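Local coordinates for protein hydrolase (Thermus thermophilus, PDB 1UFO) that has the alpha/beta hydrolase fold and probably hydrolyses a substrate that has not been identified, at residues 74-77 against 78-81; 88-91 against 92-96; 96-99 against 100-104. All coordinates share one frame; numbering follows the deposited sequence.

Interaction 1: residues 74-77 against 78-81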
ATOM      1  N   SER A  74      -8.499 -14.642 -32.109  1.00 19.45           N
ATOM      2  CA  SER A  74      -7.564 -14.609 -33.207  1.00 17.46           C
ATOM      3  C   SER A  74      -6.179 -15.183 -32.969  1.00 17.77           C
ATOM      4  O   SER A  74      -5.613 -15.040 -31.877  1.00 17.64           O
ATOM      5  CB  SER A  74      -7.355 -13.158 -33.661  1.00 18.07           C
ATOM      6  OG  SER A  74      -6.456 -13.125 -34.745  1.00 20.81           O
ATOM      7  N   PRO A  75      -5.592 -15.839 -33.985  1.00 18.92           N
ATOM      8  CA  PRO A  75      -4.223 -16.393 -33.852  1.00 19.16           C
ATOM      9  C   PRO A  75      -3.220 -15.221 -33.739  1.00 18.56           C
ATOM     10  O   PRO A  75      -2.100 -15.407 -33.356  1.00 18.27           O
ATOM     11  CB  PRO A  75      -3.991 -17.115 -35.194  1.00 20.09           C
ATOM     12  CG  PRO A  75      -5.316 -17.489 -35.568  1.00 21.77           C
ATOM     13  CD  PRO A  75      -6.211 -16.316 -35.232  1.00 19.60           C
ATOM     14  N   ARG A  76      -3.670 -14.021 -34.114  1.00 17.28           N
ATOM     15  CA  ARG A  76      -2.783 -12.853 -34.030  1.00 17.73           C
ATOM     16  C   ARG A  76      -3.174 -11.948 -32.844  1.00 17.26           C
ATOM     17  O   ARG A  76      -2.798 -10.749 -32.788  1.00 17.15           O
ATOM     18  CB  ARG A  76      -2.873 -12.020 -35.309  1.00 19.08           C
ATOM     19  CG  ARG A  76      -2.484 -12.793 -36.607  1.00 22.12           C
ATOM     20  CD  ARG A  76      -1.012 -13.099 -36.552  1.00 24.33           C
ATOM     21  NE  ARG A  76      -0.537 -13.868 -37.715  1.00 29.03           N
ATOM     22  CZ  ARG A  76       0.400 -13.436 -38.553  1.00 29.30           C
ATOM     23  NH1 ARG A  76       0.958 -12.251 -38.370  1.00 28.04           N
ATOM     24  NH2 ARG A  76       0.761 -14.178 -39.608  1.00 30.43           N
ATOM     25  N   TYR A  77      -3.901 -12.501 -31.899  1.00 16.58           N
ATOM     26  CA  TYR A  77      -4.310 -11.704 -30.727  1.00 16.41           C
ATOM     27  C   TYR A  77      -3.190 -11.005 -29.995  1.00 16.42           C
ATOM     28  O   TYR A  77      -3.203  -9.764 -29.858  1.00 14.28           O
ATOM     29  CB  TYR A  77      -5.043 -12.595 -29.746  1.00 15.44           C
ATOM     30  CG  TYR A  77      -5.432 -11.899 -28.444  1.00 16.18           C
ATOM     31  CD1 TYR A  77      -6.334 -10.838 -28.448  1.00 15.19           C
ATOM     32  CD2 TYR A  77      -4.998 -12.404 -27.214  1.00 17.38           C
ATOM     33  CE1 TYR A  77      -6.814 -10.301 -27.215  1.00 18.30           C
ATOM     34  CE2 TYR A  77      -5.463 -11.904 -25.998  1.00 18.50           C
ATOM     35  CZ  TYR A  77      -6.379 -10.842 -26.017  1.00 19.09           C
ATOM     36  OH  TYR A  77      -6.874 -10.341 -24.819  1.00 20.51           O
ATOM     37  N   VAL A  78      -2.197 -11.783 -29.588  1.00 16.06           N
ATOM     38  CA  VAL A  78      -1.096 -11.242 -28.795  1.00 16.98           C
ATOM     39  C   VAL A  78      -0.343 -10.221 -29.613  1.00 16.67           C
ATOM     40  O   VAL A  78       0.015  -9.116 -29.089  1.00 16.10           O
ATOM     41  CB  VAL A  78      -0.167 -12.368 -28.314  1.00 17.92           C
ATOM     42  CG1 VAL A  78       1.093 -11.780 -27.707  1.00 20.16           C
ATOM     43  CG2 VAL A  78      -0.884 -13.253 -27.289  1.00 18.82           C
ATOM     44  N   GLU A  79      -0.062 -10.567 -30.885  1.00 16.01           N
ATOM     45  CA  GLU A  79       0.630  -9.632 -31.752  1.00 15.16           C
ATOM     46  C   GLU A  79      -0.109  -8.284 -31.793  1.00 14.63           C
ATOM     47  O   GLU A  79       0.503  -7.216 -31.693  1.00 14.77           O
ATOM     48  CB  GLU A  79       0.659 -10.218 -33.166  1.00 16.36           C
ATOM     49  CG  GLU A  79       1.376  -9.388 -34.161  1.00 19.91           C
ATOM     50  CD  GLU A  79       1.480 -10.092 -35.500  1.00 21.02           C
ATOM     51  OE1 GLU A  79       2.596 -10.414 -35.823  1.00 21.95           O
ATOM     52  OE2 GLU A  79       0.455 -10.274 -36.173  1.00 24.39           O
ATOM     53  N   GLU A  80      -1.419  -8.365 -31.997  1.00 14.48           N
ATOM     54  CA  GLU A  80      -2.212  -7.140 -32.107  1.00 13.28           C
ATOM     55  C   GLU A  80      -2.313  -6.371 -30.768  1.00 13.23           C
ATOM     56  O   GLU A  80      -2.291  -5.103 -30.733  1.00 12.24           O
ATOM     57  CB  GLU A  80      -3.596  -7.506 -32.655  1.00 15.47           C
ATOM     58  CG  GLU A  80      -3.419  -7.827 -34.162  1.00 18.05           C
ATOM     59  CD  GLU A  80      -4.707  -8.251 -34.873  1.00 23.46           C
ATOM     60  OE1 GLU A  80      -4.544  -8.812 -35.999  1.00 24.68           O
ATOM     61  OE2 GLU A  80      -5.823  -8.040 -34.338  1.00 26.01           O
ATOM     62  N   VAL A  81      -2.344  -7.114 -29.674  1.00 11.42           N
ATOM     63  CA  VAL A  81      -2.424  -6.465 -28.349  1.00 12.50           C
ATOM     64  C   VAL A  81      -1.132  -5.679 -28.128  1.00 12.06           C
ATOM     65  O   VAL A  81      -1.180  -4.493 -27.721  1.00 11.33           O
ATOM     66  CB  VAL A  81      -2.594  -7.543 -27.247  1.00 11.63           C
ATOM     67  CG1 VAL A  81      -2.263  -6.942 -25.847  1.00 12.96           C
ATOM     68  CG2 VAL A  81      -4.017  -8.038 -27.231  1.00 12.45           C
TER

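Interaction 2: residues 88-91 against 92-96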
ATOM      1  N   PHE A  88       0.328   2.982 -28.227  1.00 11.46           N
ATOM      2  CA  PHE A  88      -0.155   3.720 -27.025  1.00 10.25           C
ATOM      3  C   PHE A  88       1.049   4.351 -26.283  1.00  9.29           C
ATOM      4  O   PHE A  88       0.977   5.514 -25.790  1.00 10.42           O
ATOM      5  CB  PHE A  88      -0.901   2.716 -26.102  1.00  8.78           C
ATOM      6  CG  PHE A  88      -1.837   3.345 -25.063  1.00  8.26           C
ATOM      7  CD1 PHE A  88      -2.312   4.618 -25.180  1.00  9.82           C
ATOM      8  CD2 PHE A  88      -2.330   2.515 -24.059  1.00  7.59           C
ATOM      9  CE1 PHE A  88      -3.345   5.093 -24.303  1.00  9.34           C
ATOM     10  CE2 PHE A  88      -3.346   2.936 -23.185  1.00 10.13           C
ATOM     11  CZ  PHE A  88      -3.871   4.220 -23.302  1.00  9.20           C
ATOM     12  N   LYS A  89       2.182   3.627 -26.189  1.00  9.66           N
ATOM     13  CA  LYS A  89       3.382   4.147 -25.577  1.00 10.11           C
ATOM     14  C   LYS A  89       3.878   5.398 -26.281  1.00 11.46           C
ATOM     15  O   LYS A  89       4.187   6.408 -25.630  1.00 10.90           O
ATOM     16  CB  LYS A  89       4.514   3.066 -25.654  1.00 11.41           C
ATOM     17  CG  LYS A  89       5.850   3.567 -25.107  1.00 12.53           C
ATOM     18  CD  LYS A  89       7.058   2.909 -25.781  1.00 16.37           C
ATOM     19  CE  LYS A  89       7.137   3.368 -27.215  1.00 20.63           C
ATOM     20  NZ  LYS A  89       8.426   2.964 -27.842  1.00 23.62           N
ATOM     21  N   GLU A  90       3.997   5.329 -27.615  1.00  9.98           N
ATOM     22  CA  GLU A  90       4.601   6.464 -28.344  1.00 11.92           C
ATOM     23  C   GLU A  90       3.720   7.692 -28.200  1.00 11.93           C
ATOM     24  O   GLU A  90       4.247   8.801 -28.043  1.00 11.75           O
ATOM     25  CB  GLU A  90       4.813   6.031 -29.795  1.00 13.96           C
ATOM     26  CG  GLU A  90       5.495   7.015 -30.680  1.00 16.49           C
ATOM     27  CD  GLU A  90       4.516   8.103 -31.162  1.00 15.05           C
ATOM     28  OE1 GLU A  90       5.058   9.170 -31.483  1.00 20.98           O
ATOM     29  OE2 GLU A  90       3.281   7.890 -31.268  1.00 16.71           O
ATOM     30  N   GLU A  91       2.414   7.487 -28.246  1.00 11.35           N
ATOM     31  CA  GLU A  91       1.442   8.609 -28.102  1.00 10.61           C
ATOM     32  C   GLU A  91       1.509   9.174 -26.688  1.00 10.98           C
ATOM     33  O   GLU A  91       1.486  10.392 -26.474  1.00 12.32           O
ATOM     34  CB  GLU A  91      -0.003   8.132 -28.360  1.00 10.44           C
ATOM     35  CG  GLU A  91      -0.185   7.799 -29.853  1.00 12.32           C
ATOM     36  CD  GLU A  91      -1.369   6.956 -30.135  1.00 14.12           C
ATOM     37  OE1 GLU A  91      -2.009   6.462 -29.190  1.00 13.10           O
ATOM     38  OE2 GLU A  91      -1.664   6.786 -31.355  1.00 14.90           O
ATOM     39  N   ALA A  92       1.567   8.277 -25.688  1.00  9.99           N
ATOM     40  CA  ALA A  92       1.559   8.744 -24.321  1.00  8.94           C
ATOM     41  C   ALA A  92       2.764   9.592 -24.013  1.00 10.23           C
ATOM     42  O   ALA A  92       2.673  10.562 -23.273  1.00  9.98           O
ATOM     43  CB  ALA A  92       1.544   7.498 -23.366  1.00  8.84           C
ATOM     44  N   ARG A  93       3.933   9.235 -24.563  1.00 10.30           N
ATOM     45  CA  ARG A  93       5.099  10.032 -24.246  1.00 10.38           C
ATOM     46  C   ARG A  93       4.907  11.454 -24.827  1.00 13.02           C
ATOM     47  O   ARG A  93       5.237  12.454 -24.140  1.00 12.70           O
ATOM     48  CB  ARG A  93       6.364   9.403 -24.805  1.00 13.02           C
ATOM     49  CG  ARG A  93       7.550  10.098 -24.243  1.00 13.44           C
ATOM     50  CD  ARG A  93       8.834   9.384 -24.529  1.00 17.84           C
ATOM     51  NE  ARG A  93       9.932  10.133 -23.881  1.00 20.05           N
ATOM     52  CZ  ARG A  93      11.112   9.604 -23.607  1.00 21.89           C
ATOM     53  NH1 ARG A  93      12.065  10.354 -23.052  1.00 23.37           N
ATOM     54  NH2 ARG A  93      11.325   8.310 -23.865  1.00 21.63           N
ATOM     55  N   ARG A  94       4.362  11.535 -26.040  1.00 12.61           N
ATOM     56  CA  ARG A  94       4.144  12.882 -26.644  1.00 12.94           C
ATOM     57  C   ARG A  94       3.096  13.672 -25.858  1.00 12.88           C
ATOM     58  O   ARG A  94       3.300  14.893 -25.581  1.00 14.02           O
ATOM     59  CB  ARG A  94       3.770  12.778 -28.128  1.00 14.01           C
ATOM     60  CG  ARG A  94       5.008  12.408 -28.983  1.00 16.02           C
ATOM     61  CD  ARG A  94       4.692  12.477 -30.456  1.00 16.63           C
ATOM     62  NE  ARG A  94       3.761  11.418 -30.843  1.00 17.62           N
ATOM     63  CZ  ARG A  94       2.473  11.546 -31.163  1.00 17.87           C
ATOM     64  NH1 ARG A  94       1.752  10.455 -31.479  1.00 17.10           N
ATOM     65  NH2 ARG A  94       1.887  12.739 -31.176  1.00 19.61           N
ATOM     66  N   VAL A  95       2.043  12.987 -25.425  1.00 11.11           N
ATOM     67  CA  VAL A  95       1.003  13.675 -24.638  1.00 11.16           C
ATOM     68  C   VAL A  95       1.588  14.191 -23.319  1.00 11.93           C
ATOM     69  O   VAL A  95       1.319  15.309 -22.893  1.00 11.87           O
ATOM     70  CB  VAL A  95      -0.195  12.722 -24.371  1.00 10.78           C
ATOM     71  CG1 VAL A  95      -1.206  13.373 -23.291  1.00 11.28           C
ATOM     72  CG2 VAL A  95      -0.962  12.450 -25.724  1.00  9.87           C
ATOM     73  N   ALA A  96       2.340  13.353 -22.634  1.00 11.18           N
ATOM     74  CA  ALA A  96       2.936  13.719 -21.337  1.00 11.73           C
ATOM     75  C   ALA A  96       3.888  14.871 -21.482  1.00 13.32           C
ATOM     76  O   ALA A  96       3.883  15.783 -20.668  1.00 14.71           O
ATOM     77  CB  ALA A  96       3.652  12.463 -20.724  1.00 13.12           C
TER

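Interaction 3: residues 96-99 against 100-104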
ATOM      1  N   ALA A  96       2.340  13.353 -22.634  1.00 11.18           N
ATOM      2  CA  ALA A  96       2.936  13.719 -21.337  1.00 11.73           C
ATOM      3  C   ALA A  96       3.888  14.871 -21.482  1.00 13.32           C
ATOM      4  O   ALA A  96       3.883  15.783 -20.668  1.00 14.71           O
ATOM      5  CB  ALA A  96       3.652  12.463 -20.724  1.00 13.12           C
ATOM      6  N   GLU A  97       4.772  14.800 -22.482  1.00 14.38           N
ATOM      7  CA  GLU A  97       5.739  15.882 -22.667  1.00 15.37           C
ATOM      8  C   GLU A  97       5.020  17.195 -22.999  1.00 16.64           C
ATOM      9  O   GLU A  97       5.439  18.220 -22.457  1.00 15.43           O
ATOM     10  CB  GLU A  97       6.810  15.463 -23.713  1.00 18.11           C
ATOM     11  CG  GLU A  97       7.612  14.349 -23.161  1.00 19.64           C
ATOM     12  CD  GLU A  97       8.584  13.781 -24.190  1.00 23.27           C
ATOM     13  OE1 GLU A  97       8.339  13.934 -25.444  1.00 26.57           O
ATOM     14  OE2 GLU A  97       9.546  13.128 -23.717  1.00 24.32           O
ATOM     15  N   GLU A  98       3.953  17.183 -23.795  1.00 14.62           N
ATOM     16  CA  GLU A  98       3.237  18.406 -24.089  1.00 15.13           C
ATOM     17  C   GLU A  98       2.498  18.902 -22.804  1.00 15.13           C
ATOM     18  O   GLU A  98       2.472  20.118 -22.515  1.00 15.05           O
ATOM     19  CB  GLU A  98       2.217  18.208 -25.235  1.00 14.79           C
ATOM     20  CG  GLU A  98       1.257  19.410 -25.494  1.00 18.63           C
ATOM     21  CD  GLU A  98       1.997  20.705 -25.745  1.00 23.52           C
ATOM     22  OE1 GLU A  98       1.389  21.799 -25.485  1.00 26.00           O
ATOM     23  OE2 GLU A  98       3.157  20.592 -26.222  1.00 23.19           O
ATOM     24  N   ALA A  99       1.931  17.990 -22.032  1.00 13.88           N
ATOM     25  CA  ALA A  99       1.171  18.436 -20.871  1.00 13.08           C
ATOM     26  C   ALA A  99       2.140  19.128 -19.887  1.00 14.91           C
ATOM     27  O   ALA A  99       1.837  20.136 -19.259  1.00 14.31           O
ATOM     28  CB  ALA A  99       0.511  17.160 -20.182  1.00 12.66           C
ATOM     29  N   GLU A 100       3.331  18.571 -19.730  1.00 14.75           N
ATOM     30  CA  GLU A 100       4.284  19.154 -18.803  1.00 16.01           C
ATOM     31  C   GLU A 100       4.684  20.534 -19.257  1.00 17.35           C
ATOM     32  O   GLU A 100       4.797  21.433 -18.419  1.00 17.39           O
ATOM     33  CB  GLU A 100       5.566  18.321 -18.721  1.00 20.30           C
ATOM     34  CG  GLU A 100       5.380  17.023 -18.057  1.00 24.53           C
ATOM     35  CD  GLU A 100       6.729  16.394 -17.830  1.00 28.39           C
ATOM     36  OE1 GLU A 100       7.391  16.704 -16.802  1.00 28.78           O
ATOM     37  OE2 GLU A 100       7.148  15.651 -18.739  1.00 31.79           O
ATOM     38  N   ARG A 101       4.922  20.694 -20.554  1.00 16.89           N
ATOM     39  CA  ARG A 101       5.319  22.039 -21.089  1.00 18.15           C
ATOM     40  C   ARG A 101       4.209  23.034 -20.881  1.00 18.40           C
ATOM     41  O   ARG A 101       4.439  24.203 -20.509  1.00 17.52           O
ATOM     42  CB  ARG A 101       5.612  21.958 -22.597  1.00 20.68           C
ATOM     43  CG  ARG A 101       7.046  21.361 -22.855  1.00 24.27           C
ATOM     44  CD  ARG A 101       7.456  21.464 -24.310  1.00 27.95           C
ATOM     45  NE  ARG A 101       6.399  20.943 -25.155  1.00 27.19           N
ATOM     46  CZ  ARG A 101       6.423  19.722 -25.687  1.00 28.80           C
ATOM     47  NH1 ARG A 101       5.393  19.321 -26.433  1.00 25.61           N
ATOM     48  NH2 ARG A 101       7.489  18.942 -25.495  1.00 28.56           N
ATOM     49  N   ARG A 102       2.999  22.571 -21.155  1.00 16.43           N
ATOM     50  CA  ARG A 102       1.833  23.423 -21.065  1.00 16.27           C
ATOM     51  C   ARG A 102       1.390  23.830 -19.686  1.00 16.16           C
ATOM     52  O   ARG A 102       1.078  25.040 -19.458  1.00 16.85           O
ATOM     53  CB  ARG A 102       0.677  22.760 -21.793  1.00 19.50           C
ATOM     54  CG  ARG A 102      -0.582  23.516 -21.677  1.00 22.10           C
ATOM     55  CD  ARG A 102      -1.707  22.825 -22.409  1.00 22.32           C
ATOM     56  NE  ARG A 102      -1.318  22.302 -23.702  1.00 22.62           N
ATOM     57  CZ  ARG A 102      -2.198  21.878 -24.601  1.00 21.56           C
ATOM     58  NH1 ARG A 102      -1.773  21.365 -25.751  1.00 22.58           N
ATOM     59  NH2 ARG A 102      -3.496  21.995 -24.341  1.00 23.52           N
ATOM     60  N   PHE A 103       1.385  22.893 -18.740  1.00 14.64           N
ATOM     61  CA  PHE A 103       0.926  23.223 -17.370  1.00 13.05           C
ATOM     62  C   PHE A 103       2.020  23.454 -16.384  1.00 13.47           C
ATOM     63  O   PHE A 103       1.783  24.030 -15.353  1.00 14.09           O
ATOM     64  CB  PHE A 103       0.008  22.115 -16.826  1.00 11.60           C
ATOM     65  CG  PHE A 103      -1.215  21.882 -17.656  1.00 12.24           C
ATOM     66  CD1 PHE A 103      -1.322  20.798 -18.527  1.00 13.49           C
ATOM     67  CD2 PHE A 103      -2.310  22.756 -17.596  1.00 14.62           C
ATOM     68  CE1 PHE A 103      -2.462  20.571 -19.315  1.00 14.12           C
ATOM     69  CE2 PHE A 103      -3.409  22.529 -18.358  1.00 14.14           C
ATOM     70  CZ  PHE A 103      -3.551  21.481 -19.227  1.00 13.86           C
ATOM     71  N   GLY A 104       3.252  23.010 -16.677  1.00 14.47           N
ATOM     72  CA  GLY A 104       4.321  23.165 -15.723  1.00 14.88           C
ATOM     73  C   GLY A 104       4.088  22.594 -14.356  1.00 15.50           C
ATOM     74  O   GLY A 104       4.429  23.196 -13.321  1.00 17.34           O
TER

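Interaction 1: residues 74-77 against 78-81
Tyr-77 and Val-81, one helical turn apart, form the tightly packed part of this contact at the start of a helix. Methyl CG2 of the buried Val-81 lies over one face of the phenol ring, 3.8 Å from the ring centroid and displaced toward the rim, a CH-pi contact. The ring gets there because its CG stands anti to the backbone N (chi1 176°), and a branched valine suits the place by presenting a methyl to it. The first helical backbone bonds of the turn run from Glu-80 N to Arg-76 O (2.9 Å) and from Val-81 N to Tyr-77 O (2.8 Å). Arg-76 is the N-cap residue; two residues earlier, Ser-74 OG accepts from Arg-76 N at 3.0 Å, an ST turn inside a type I beta turn.

The looser side is ionic, made by the partly exposed pair Arg-76 and Glu-79. Arg-76 NH1 reaches the syn lone pair of Glu-79 OE2 (3.0 Å, 167°), with the carboxylate and guanidinium planes 57° apart. Both charges have second partners: Arg-76 NH2 pairs with Glu-151, and Glu-79 OE1 accepts from the backbone N of Glu-151 and Asp-152. The turn leads from the loop after strand 52-56 into helix 77-103, against the loop holding Gln-148, Val-149 and Glu-151, which precedes helix 153-160.

Interaction 2: residues 88-91 against 92-96
Glu-90 OE1 accepts from Arg-94 NE at 2.7 Å, the shortest polar bond here, one turn along the outer side of the helix. The arginine grips side-on, its NH1 reaching the other oxygen, Glu-90 OE2, at 3.0 Å. Both oxygens lie near the guanidinium plane, but the fit is not flat: NE meets OE1 from above the carboxylate plane, whereas NH1 comes to OE2 on its syn side, and the two planes differ by 26°. Two bends bring the groups together, one at chi2 of Glu-90 (-80°) and one at chi3 of Arg-94 (-69°). Two bonds restrict rotation of the guanidinium, and long, flexible glutamate and arginine chains suit this i to i+4 spacing.

Glu-91 CG comes within 3.7 Å of Arg-94 NH1, but its buried carboxylate turns elsewhere and is paired with Arg-65. On the inner side the small Ala-92 suits close packing against Leu-28 and Leu-30, and the Ala-92 N to Phe-88 O bond (2.8 Å) belongs to the regular helical ladder. Phe-88 itself sets its ring edge-to-face against Phe-57.

Helix 77-103 lies on the central sheet, with Phe-88, Ala-92 and Ala-96 on strand 25-30 and Glu-91 and Val-95 reaching Leu-13 of strand 13-20, while Lys-89 and Arg-93 lean on helix 114-124; Lys-89 and Arg-93 NH2 pair with Glu-125 just beyond it, and Arg-93 NE with Glu-97.

Interaction 3: residues 96-99 against 100-104
Glu-98 holds two arginines at once, one by each carboxylate oxygen. Its OE2 takes Arg-101 NH1 at 2.6 Å, nearly along the C-O axis; its OE1 accepts both NH1 (3.2 Å) and NE (3.3 Å) of Arg-102, the NE bond using the anti lone pair. The carboxylate stands well turned from both guanidinium planes, 53° and 66°. A bend at chi2 (55°) folds the glutamate chain back so that its end lies between the two arginines. With a glutamine here the negative charge shared by the arginines is gone, and the Arg-101 guanidinium would probably be freer to turn.

This is an i to i+3 and i to i+4 salt-bridge network on the last turns of helix 77-103, which flanks the central sheet of the alpha/beta hydrolase fold. Beyond the first shell, Glu-97 O lies 3.6 Å above the centre of the Arg-101 guanidinium. Arg-102 NH1 also donates to Thr-9 O, tying its end to strand 3-10, while its CG covers one face of the Phe-103 ring. Inward, Ala-99 is small enough to sit against Leu-26 and Leu-55, and Phe-103 adds its ring on Leu-26 and Leu-53. The helix ends at Phe-103, and Gly-104 follows with a positive phi that suits glycine.

Overall arrangement
Followed from the N terminus, all three contacts are local and in series along helix 77-103; none closes a long loop, and none crosses another. Interaction 1 opens the helix. Interaction 2, centred about 22 Å from the centre of interaction 1, occupies the middle, where the helix meets strands 13-20 and 25-30 and helix 114-124. Interaction 3 begins at Ala-96, where interaction 2 ends; their centres are about 12 Å apart, and its end faces strands 3-10, 25-30 and 52-56 before the chain enters strand 107-112. Helix 77-103 thus spans from the loop before helix 153-160 to strand 3-10, an outermost strand of the sheet within this chain.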